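Local coordinates for protein acetyl-CoA C-acetyltransferase (Syntrophomonas wolfei subsp. wolfei, PDB 7N7Z) that probably catalyses the thiolase condensation of two acetyl-CoA molecules to acetoacetyl-CoA and its reversal, at residues T16-Y21 / S218-P223; T185-A190 / S352-G357. All coordinates share one frame; numbering follows the deposited sequence.

Interaction 1. Residues T16-Y21 / S218-P223; sequences TPIGRY and SKDEHP
Asp-220 and Glu-221 reach from the loop that follows strand 215-217 and grip the backbone at the end of strand 8-20, a strand of the central sheet of the thiolase fold. The two carboxylates take N-H groups two residues apart. Asp-220 crosses Ile-18 at a slant, and OD1 accepts a hydrogen bond from Ile-18 N at 2.6 Å. Arg-15 NH1 makes a salt bridge to that same oxygen, which probably steadies its charge. Glu-221 has CG set between its backbone N and carbonyl carbon (chi1 47°), and the extended chain beyond it carries OE2 over to Arg-20 N at 2.6 Å. The anti lone pair of OE2 is used here, and Gly-24 N bonds to the same oxygen. Between these two grips the backbones meet directly through a bond from Glu-221 N to Ile-18 O, 3.2 Å long. Pro-17 lays its ring against the start of the loop, CG 3.6 Å from Ser-218 C. At the other end Arg-20 runs its chain against the Glu-221 carbonyl, and NE donates to Glu-221 O at 2.7 Å with that oxygen 27° out of the guanidinium plane. The Ile-18 side chain lies about 7 Å from that of His-358, a predicted proton acceptor, so the contact borders the probable active site. A water completes the seam: it donates to Ile-18 O at 2.8 Å and accepts a bond from His-222 N.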
loop_
_atom_site.group_PDB
_atom_site.type_symbol
_atom_site.label_atom_id
_atom_site.label_comp_id
_atom_site.label_asym_id
_atom_site.label_seq_id
_atom_site.Cartn_x
_atom_site.Cartn_y
_atom_site.Cartn_z
ATOM N N THR B 16 -29.404 0.117 -14.143
ATOM C CA THR B 16 -29.238 1.417 -13.520
ATOM C C THR B 16 -28.759 2.409 -14.567
ATOM O O THR B 16 -28.387 2.028 -15.679
ATOM C CB THR B 16 -28.247 1.325 -12.363
ATOM O OG1 THR B 16 -26.918 1.180 -12.878
ATOM C CG2 THR B 16 -28.572 0.139 -11.463
ATOM N N PRO B 17 -28.768 3.702 -14.252
ATOM C CA PRO B 17 -28.107 4.666 -15.135
ATOM C C PRO B 17 -26.622 4.358 -15.239
ATOM O O PRO B 17 -26.029 3.722 -14.365
ATOM C CB PRO B 17 -28.357 6.016 -14.449
ATOM C CG PRO B 17 -29.538 5.789 -13.564
ATOM C CD PRO B 17 -29.432 4.359 -13.114
ATOM N N ILE B 18 -26.021 4.806 -16.335
ATOM C CA ILE B 18 -24.587 4.651 -16.551
ATOM C C ILE B 18 -23.906 5.895 -15.994
ATOM O O ILE B 18 -23.995 6.979 -16.576
ATOM C CB ILE B 18 -24.258 4.441 -18.034
ATOM C CG1 ILE B 18 -25.002 3.211 -18.563
ATOM C CG2 ILE B 18 -22.753 4.274 -18.229
ATOM C CD1 ILE B 18 -24.791 2.944 -20.037
ATOM N N GLY B 19 -23.230 5.738 -14.854
ATOM C CA GLY B 19 -22.610 6.861 -14.191
ATOM C C GLY B 19 -21.202 7.141 -14.685
ATOM O O GLY B 19 -20.530 6.277 -15.244
ATOM N N ARG B 20 -20.766 8.378 -14.466
ATOM C CA ARG B 20 -19.422 8.781 -14.847
ATOM C C ARG B 20 -18.391 8.168 -13.909
ATOM O O ARG B 20 -18.654 7.933 -12.727
ATOM C CB ARG B 20 -19.289 10.304 -14.815
ATOM C CG ARG B 20 -19.604 11.000 -16.125
ATOM C CD ARG B 20 -19.495 12.513 -15.965
ATOM N NE ARG B 20 -20.005 13.233 -17.127
ATOM C CZ ARG B 20 -19.261 13.932 -17.976
ATOM N NH1 ARG B 20 -17.946 14.013 -17.847
ATOM N NH2 ARG B 20 -19.854 14.569 -18.982
ATOM N N TYR B 21 -17.203 7.910 -14.451
ATOM C CA TYR B 21 -16.071 7.502 -13.631
ATOM C C TYR B 21 -15.876 8.493 -12.496
ATOM O O TYR B 21 -15.606 9.674 -12.730
ATOM C CB TYR B 21 -14.807 7.420 -14.489
ATOM C CG TYR B 21 -13.564 6.992 -13.741
ATOM C CD1 TYR B 21 -13.549 5.832 -12.979
ATOM C CD2 TYR B 21 -12.398 7.746 -13.809
ATOM C CE1 TYR B 21 -12.415 5.438 -12.302
ATOM C CE2 TYR B 21 -11.257 7.357 -13.134
ATOM C CZ TYR B 21 -11.270 6.203 -12.384
ATOM O OH TYR B 21 -10.133 5.815 -11.712
ATOM N N SER B 218 -31.046 9.047 -12.075
ATOM C CA SER B 218 -31.990 8.424 -12.989
ATOM C C SER B 218 -31.610 8.586 -14.455
ATOM O O SER B 218 -32.316 8.052 -15.319
ATOM C CB SER B 218 -33.398 9.003 -12.774
ATOM O OG SER B 218 -33.358 10.419 -12.700
ATOM N N LYS B 219 -30.525 9.293 -14.762
ATOM C CA LYS B 219 -30.157 9.608 -16.134
ATOM C C LYS B 219 -28.706 9.233 -16.386
ATOM O O LYS B 219 -27.849 9.408 -15.516
ATOM C CB LYS B 219 -30.360 11.100 -16.431
ATOM C CG LYS B 219 -31.817 11.524 -16.524
ATOM C CD LYS B 219 -31.963 13.041 -16.457
ATOM C CE LYS B 219 -32.929 13.476 -15.357
ATOM N NZ LYS B 219 -32.224 13.783 -14.078
ATOM N N ASP B 220 -28.438 8.716 -17.582
ATOM C CA ASP B 220 -27.068 8.458 -18.001
ATOM C C ASP B 220 -26.323 9.778 -18.148
ATOM O O ASP B 220 -26.857 10.752 -18.684
ATOM C CB ASP B 220 -27.060 7.678 -19.314
ATOM C CG ASP B 220 -27.845 6.381 -19.222
ATOM O OD1 ASP B 220 -27.563 5.580 -18.305
ATOM O OD2 ASP B 220 -28.747 6.164 -20.060
ATOM N N GLU B 221 -25.079 9.811 -17.666
ATOM C CA GLU B 221 -24.361 11.067 -17.482
ATOM C C GLU B 221 -23.027 11.128 -18.219
ATOM O O GLU B 221 -22.254 12.065 -17.988
ATOM C CB GLU B 221 -24.133 11.319 -15.988
ATOM C CG GLU B 221 -23.613 10.110 -15.230
ATOM C CD GLU B 221 -23.422 10.383 -13.750
ATOM O OE1 GLU B 221 -24.284 11.061 -13.154
ATOM O OE2 GLU B 221 -22.412 9.914 -13.183
ATOM N N HIS B 222 -22.737 10.176 -19.103
ATOM C CA HIS B 222 -21.474 10.209 -19.828
ATOM C C HIS B 222 -21.476 11.132 -21.047
ATOM O O HIS B 222 -20.445 11.759 -21.325
ATOM C CB HIS B 222 -21.078 8.802 -20.283
ATOM C CG HIS B 222 -19.762 8.754 -20.995
ATOM N ND1 HIS B 222 -18.558 8.910 -20.343
ATOM C CD2 HIS B 222 -19.460 8.577 -22.304
ATOM C CE1 HIS B 222 -17.571 8.831 -21.217
ATOM N NE2 HIS B 222 -18.091 8.625 -22.414
ATOM N N PRO B 223 -22.570 11.246 -21.806
ATOM C CA PRO B 223 -22.473 11.931 -23.103
ATOM C C PRO B 223 -22.032 13.379 -22.954
ATOM O O PRO B 223 -22.366 14.061 -21.982
ATOM C CB PRO B 223 -23.893 11.831 -23.674
ATOM C CG PRO B 223 -24.771 11.586 -22.521
ATOM C CD PRO B 223 -23.961 10.855 -21.500
HETATM O O HOH W 1 -23.748 7.435 -19.296
#

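Interaction 2. Residues T185-A190 / S352-G357; sequences TSHQNA and SGIGLG
His-187 and Gly-355 bring their backbones together, CA to CA 4.1 Å, where helix 176-196 meets the short helix 353-356. This is the tight part. A side chain on Gly-355 would run into Ser-186 O and press on Ala-190 CB, so the missing CB is what lets the two helices come so close. Beside it the His-187 ring, its CG next to the backbone N (chi1 -64°), swings over toward the short helix and crosses the Ile-354 side chain at about a right angle. CE1 comes within 3.2 Å of Ile-354 O, while NE2 lies 3.6 Å from Ile-354 CG2. The ring is held from outside the pair: NE2 bonds to Ala-248 O, and ND1 has a weak bond with Ile-224 N. An alanine in place of His-187 would probably leave Ala-248 O without this partner and open a gap beside Ile-354. The flanks are less closely packed: Ala-190 CB touches Leu-356 CG at 4.0 Å, and Ser-186 CB stands 3.9 Å from Gly-355 N, with Ser-186 OG bonded to Glu-321 OE1. Thr-185 and Gln-188, on the far face of the long helix, are exposed. The short glycine-rich helix packed here leads straight into His-358, a predicted proton acceptor, in the Gly-His-Pro motif of thiolases.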
loop_
_atom_site.group_PDB
_atom_site.type_symbol
_atom_site.label_atom_id
_atom_site.label_comp_id
_atom_site.label_asym_id
_atom_site.label_seq_id
_atom_site.Cartn_x
_atom_site.Cartn_y
_atom_site.Cartn_z
ATOM N N THR B 185 -22.044 11.682 -33.500
ATOM C CA THR B 185 -23.417 11.192 -33.551
ATOM C C THR B 185 -23.766 10.389 -32.304
ATOM O O THR B 185 -24.898 10.452 -31.814
ATOM C CB THR B 185 -23.628 10.344 -34.807
ATOM O OG1 THR B 185 -22.520 9.452 -34.979
ATOM C CG2 THR B 185 -23.757 11.230 -36.035
ATOM N N SER B 186 -22.805 9.631 -31.771
ATOM C CA SER B 186 -23.064 8.859 -30.560
ATOM C C SER B 186 -23.342 9.779 -29.379
ATOM O O SER B 186 -24.329 9.600 -28.655
ATOM C CB SER B 186 -21.880 7.939 -30.263
ATOM O OG SER B 186 -21.897 6.807 -31.113
ATOM N N HIS B 187 -22.476 10.772 -29.166
ATOM C CA HIS B 187 -22.729 11.758 -28.121
ATOM C C HIS B 187 -24.047 12.484 -28.364
ATOM O O HIS B 187 -24.833 12.687 -27.432
ATOM C CB HIS B 187 -21.576 12.760 -28.053
ATOM C CG HIS B 187 -20.267 12.151 -27.659
ATOM N ND1 HIS B 187 -19.987 11.758 -26.368
ATOM C CD2 HIS B 187 -19.158 11.872 -28.384
ATOM C CE1 HIS B 187 -18.765 11.260 -26.315
ATOM N NE2 HIS B 187 -18.239 11.319 -27.525
ATOM N N GLN B 188 -24.307 12.876 -29.612
ATOM C CA GLN B 188 -25.536 13.600 -29.921
ATOM C C GLN B 188 -26.756 12.695 -29.788
ATOM O O GLN B 188 -27.755 13.072 -29.163
ATOM C CB GLN B 188 -25.449 14.193 -31.328
ATOM C CG GLN B 188 -24.356 15.238 -31.480
ATOM C CD GLN B 188 -24.441 15.991 -32.791
ATOM O OE1 GLN B 188 -24.401 15.395 -33.867
ATOM N NE2 GLN B 188 -24.553 17.312 -32.707
ATOM N N ASN B 189 -26.695 11.495 -30.370
ATOM C CA ASN B 189 -27.801 10.553 -30.223
ATOM C C ASN B 189 -28.040 10.218 -28.756
ATOM O O ASN B 189 -29.188 10.177 -28.299
ATOM C CB ASN B 189 -27.520 9.282 -31.022
ATOM C CG ASN B 189 -27.742 9.466 -32.510
ATOM O OD1 ASN B 189 -28.374 10.430 -32.941
ATOM N ND2 ASN B 189 -27.223 8.537 -33.305
ATOM N N ALA B 190 -26.966 9.974 -28.003
ATOM C CA ALA B 190 -27.110 9.698 -26.578
ATOM C C ALA B 190 -27.769 10.871 -25.864
ATOM O O ALA B 190 -28.729 10.691 -25.105
ATOM C CB ALA B 190 -25.744 9.388 -25.966
ATOM N N SER B 352 -24.145 4.672 -28.125
ATOM C CA SER B 352 -23.600 3.430 -27.591
ATOM C C SER B 352 -22.432 3.725 -26.657
ATOM O O SER B 352 -22.439 4.737 -25.950
ATOM C CB SER B 352 -23.174 2.504 -28.733
ATOM O OG SER B 352 -23.026 1.171 -28.273
ATOM N N GLY B 353 -21.422 2.850 -26.651
ATOM C CA GLY B 353 -20.341 2.983 -25.689
ATOM C C GLY B 353 -19.636 4.324 -25.739
ATOM O O GLY B 353 -19.190 4.834 -24.707
ATOM N N ILE B 354 -19.518 4.913 -26.928
ATOM C CA ILE B 354 -18.793 6.173 -27.050
ATOM C C ILE B 354 -19.565 7.302 -26.380
ATOM O O ILE B 354 -18.980 8.154 -25.700
ATOM C CB ILE B 354 -18.505 6.485 -28.530
ATOM C CG1 ILE B 354 -17.521 5.464 -29.106
ATOM C CG2 ILE B 354 -17.950 7.895 -28.675
ATOM C CD1 ILE B 354 -17.481 5.439 -30.622
ATOM N N GLY B 355 -20.884 7.330 -26.554
ATOM C CA GLY B 355 -21.693 8.396 -25.997
ATOM C C GLY B 355 -22.196 8.109 -24.598
ATOM O O GLY B 355 -22.211 8.999 -23.743
ATOM N N LEU B 356 -22.613 6.867 -24.350
ATOM C CA LEU B 356 -23.208 6.502 -23.071
ATOM C C LEU B 356 -22.206 5.937 -22.075
ATOM O O LEU B 356 -22.473 5.972 -20.869
ATOM C CB LEU B 356 -24.324 5.475 -23.284
ATOM C CG LEU B 356 -25.647 6.009 -23.832
ATOM C CD1 LEU B 356 -26.549 4.855 -24.241
ATOM C CD2 LEU B 356 -26.342 6.899 -22.811
ATOM N N GLY B 357 -21.078 5.421 -22.537
ATOM C CA GLY B 357 -20.073 4.840 -21.670
ATOM C C GLY B 357 -20.018 3.327 -21.799
ATOM O O GLY B 357 -20.868 2.687 -22.419
#

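From the N terminus, the chain lays down 16-21 at the end of strand 8-20, then 185-190 on helix 176-196. Next, 218-223 comes back to 16-21 and closes a loop of 196 residues, interaction 1. Last, 352-357 comes back to 185-190, which lies inside that first loop, and closes one of 161, interaction 2; the two loops therefore cross rather than nest. The first contact stays within the N-terminal thiolase domain; the second joins that domain to the C-terminal one. They also touch directly: Leu-356 O lies 3.2 Å from Ile-18 CG2, and Pro-223 packs on Ala-190, so strand end, loop, long helix and short helix meet near the predicted active-site His-358.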